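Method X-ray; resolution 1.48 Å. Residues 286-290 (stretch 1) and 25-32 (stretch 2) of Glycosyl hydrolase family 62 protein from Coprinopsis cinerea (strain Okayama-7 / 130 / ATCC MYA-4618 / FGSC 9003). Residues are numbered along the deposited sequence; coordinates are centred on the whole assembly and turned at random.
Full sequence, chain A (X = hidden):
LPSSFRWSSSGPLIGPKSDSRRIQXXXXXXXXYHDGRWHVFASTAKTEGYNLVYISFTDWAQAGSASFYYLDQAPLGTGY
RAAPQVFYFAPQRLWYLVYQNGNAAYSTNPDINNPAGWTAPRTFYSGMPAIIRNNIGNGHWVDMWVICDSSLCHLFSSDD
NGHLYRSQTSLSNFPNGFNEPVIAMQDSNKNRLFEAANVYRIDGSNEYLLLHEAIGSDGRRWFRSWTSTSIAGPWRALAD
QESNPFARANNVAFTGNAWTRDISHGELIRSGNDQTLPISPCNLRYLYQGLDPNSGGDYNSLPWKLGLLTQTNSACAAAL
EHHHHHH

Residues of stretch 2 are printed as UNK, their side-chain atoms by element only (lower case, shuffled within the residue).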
# COMPACT_ATOMS: atom_id res chain seq x y z
N TYR A 286 -2.63 6.94 8.87
CA TYR A 286 -1.85 6.39 7.76
C TYR A 286 -0.69 5.63 8.33
O TYR A 286 0.20 6.19 8.96
CB TYR A 286 -1.35 7.49 6.77
CG TYR A 286 -0.95 6.99 5.40
CD1 TYR A 286 -1.89 6.42 4.56
CD2 TYR A 286 0.36 7.09 4.95
CE1 TYR A 286 -1.51 5.96 3.30
CE2 TYR A 286 0.73 6.68 3.68
CZ TYR A 286 -0.21 6.07 2.88
OH TYR A 286 0.15 5.61 1.64
N LEU A 287 -0.67 4.32 8.06
CA LEU A 287 0.44 3.45 8.45
C LEU A 287 1.43 3.50 7.29
O LEU A 287 1.06 3.21 6.16
CB LEU A 287 -0.09 2.03 8.67
CG LEU A 287 0.96 1.00 9.14
CD1 LEU A 287 1.57 1.27 10.49
CD2 LEU A 287 0.30 -0.37 9.12
N TYR A 288 2.66 3.92 7.57
CA TYR A 288 3.59 4.25 6.48
C TYR A 288 4.98 3.73 6.82
O TYR A 288 5.24 3.30 7.96
CB TYR A 288 3.59 5.75 6.27
CG TYR A 288 4.35 6.53 7.33
CD1 TYR A 288 3.78 6.82 8.58
CD2 TYR A 288 5.62 7.02 7.08
CE1 TYR A 288 4.47 7.52 9.54
CE2 TYR A 288 6.31 7.72 8.04
CZ TYR A 288 5.74 7.97 9.27
OH TYR A 288 6.43 8.73 10.21
N GLN A 289 5.88 3.81 5.86
CA GLN A 289 7.28 3.54 6.09
C GLN A 289 8.12 4.80 6.02
O GLN A 289 7.94 5.66 5.13
CB GLN A 289 7.85 2.51 5.09
CG GLN A 289 7.79 2.94 3.62
CD GLN A 289 8.27 1.90 2.65
OE1 GLN A 289 8.21 0.69 2.90
NE2 GLN A 289 8.74 2.37 1.49
N GLY A 290 9.05 4.90 6.98
CA GLY A 290 10.00 5.99 7.08
C GLY A 290 11.37 5.44 7.38
O GLY A 290 11.53 4.24 7.60
N UNK A 25 14.91 -3.80 6.07
CA UNK A 25 13.76 -2.92 6.09
C UNK A 25 12.45 -3.71 6.23
O UNK A 25 12.33 -4.82 5.70
N UNK A 26 11.48 -3.12 6.92
CA UNK A 26 10.09 -3.62 6.93
C UNK A 26 9.29 -2.56 6.22
O UNK A 26 9.39 -1.39 6.55
c UNK A 26 9.55 -3.83 8.35
c UNK A 26 10.38 -6.24 8.48
c UNK A 26 10.39 -4.87 9.08
c UNK A 26 8.08 -4.20 8.36
N UNK A 27 8.54 -2.97 5.18
CA UNK A 27 8.11 -2.05 4.15
C UNK A 27 6.67 -2.29 3.68
O UNK A 27 6.09 -3.34 3.89
n UNK A 27 11.49 -0.67 -0.29
c UNK A 27 10.47 -1.82 3.20
c UNK A 27 10.90 -0.56 1.07
c UNK A 27 9.03 -2.20 2.93
c UNK A 27 11.26 -1.77 1.90
N UNK A 28 6.12 -1.28 3.01
CA UNK A 28 4.96 -1.44 2.15
C UNK A 28 3.73 -2.06 2.87
O UNK A 28 3.12 -2.99 2.34
c UNK A 28 5.31 -2.32 0.94
c UNK A 28 6.64 -2.00 0.30
o UNK A 28 7.33 -2.99 -0.12
o UNK A 28 6.98 -0.81 0.21
N UNK A 29 3.35 -1.53 4.05
CA UNK A 29 2.38 -2.25 4.86
C UNK A 29 0.96 -2.23 4.32
O UNK A 29 0.52 -1.22 3.75
c UNK A 29 2.41 -1.49 6.21
c UNK A 29 2.88 -0.12 5.84
c UNK A 29 3.87 -0.33 4.74
N UNK A 30 0.24 -3.32 4.57
CA UNK A 30 -1.19 -3.38 4.42
C UNK A 30 -1.80 -3.71 5.79
O UNK A 30 -1.23 -4.48 6.56
o UNK A 30 -2.95 -4.40 3.09
c UNK A 30 -1.57 -4.47 3.42
N UNK A 31 -2.97 -3.16 6.09
CA UNK A 31 -3.51 -3.27 7.43
C UNK A 31 -5.03 -3.31 7.51
O UNK A 31 -5.72 -2.52 6.88
c UNK A 31 -2.97 -2.14 8.34
c UNK A 31 -3.25 -0.76 7.77
c UNK A 31 -3.48 -2.28 9.76
N UNK A 32 -5.49 -4.26 8.33
CA UNK A 32 -6.91 -4.34 8.72
C UNK A 32 -7.02 -4.65 10.20
O UNK A 32 -6.16 -5.31 10.79
c UNK A 32 -7.13 -6.81 8.05
c UNK A 32 -7.70 -5.41 7.92
c UNK A 32 -7.79 -5.02 6.46
O HOH W 1 8.79 0.74 -1.10

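Position 25 has backbone atoms alone, with no side-chain atom and no contact to stretch 1. It is Gly25.

At position 26 four carbons fork at the first, one arm being two carbons long. A beta-branched chain of four carbons without a heteroatom is isoleucine. Both chi angles of Ile26 are m, and its end leads away; the nearest side-chain approach is CB of Ile26 to Gln289 OE1, 7.2 Å.

Position 27 carries four carbons in a row ending in nitrogen, the pattern of lysine. Its CB lies 3.0 Å from Gln289 OE1. With chi angles m, t, p and t, Lys27 extends until NZ is 3.2 Å from water 1, to which it makes a weak hydrogen bond.

Position 28 has two carbons, the second bearing two oxygens: a short carboxylate, hence aspartate. Its phi/psi of 56/49° is a left-handed conformation, and the chain turns a corner here. Asp28 N donates to Gln289 OE1 at 2.9 Å, with an N-H...O angle of 145°. Asp28 OD1 lies 3.3 Å from Gln289 OE1, but these are two acceptors and form no hydrogen bond.

At position 29 three carbons close a ring onto the backbone nitrogen, which identifies proline. The CA-to-CB bond points toward stretch 1, and CB of Pro29 packs 3.8 Å from Leu287 CD2.

Position 30 has one carbon followed by one oxygen, as in serine. The CA-to-CB bond of Ser30 points away, and OG is hydrogen-bonded elsewhere in the structure.

Position 31 has one carbon carrying two more, the compact fork of valine. The CA-to-CB bond of Val31 points toward stretch 1, its CB 3.8 Å from Leu287 CD2.

Position 32 repeats that three-carbon fork but is out of reach, its CB 9.5 Å from Leu287 CD2; it is Val32.

The strand segments at 286-290 and leading to 32 run nearly antiparallel, at 159°, but their axes come no closer than 7.4 Å and no backbone-to-backbone hydrogen bond joins the stretches. Side chains fill the gap instead: Leu287 places CD2 against both Pro29 and Val31. Where the chain bends at Asp28, Gln289 reaches across, and its amide oxygen receives the backbone N-H. Gln289 NE2 donates to water 1 at 3.1 Å, and water 1 lies 2.7 Å from Asp28 OD1, close enough for a hydrogen bond. The glutamine amide thus engages the corner directly through OE1, while NE2 holds a water that sits beside Asp28 OD1. Together the stretches bury 314 Å².

Stretch 2 (25-32) GIKDPSVV
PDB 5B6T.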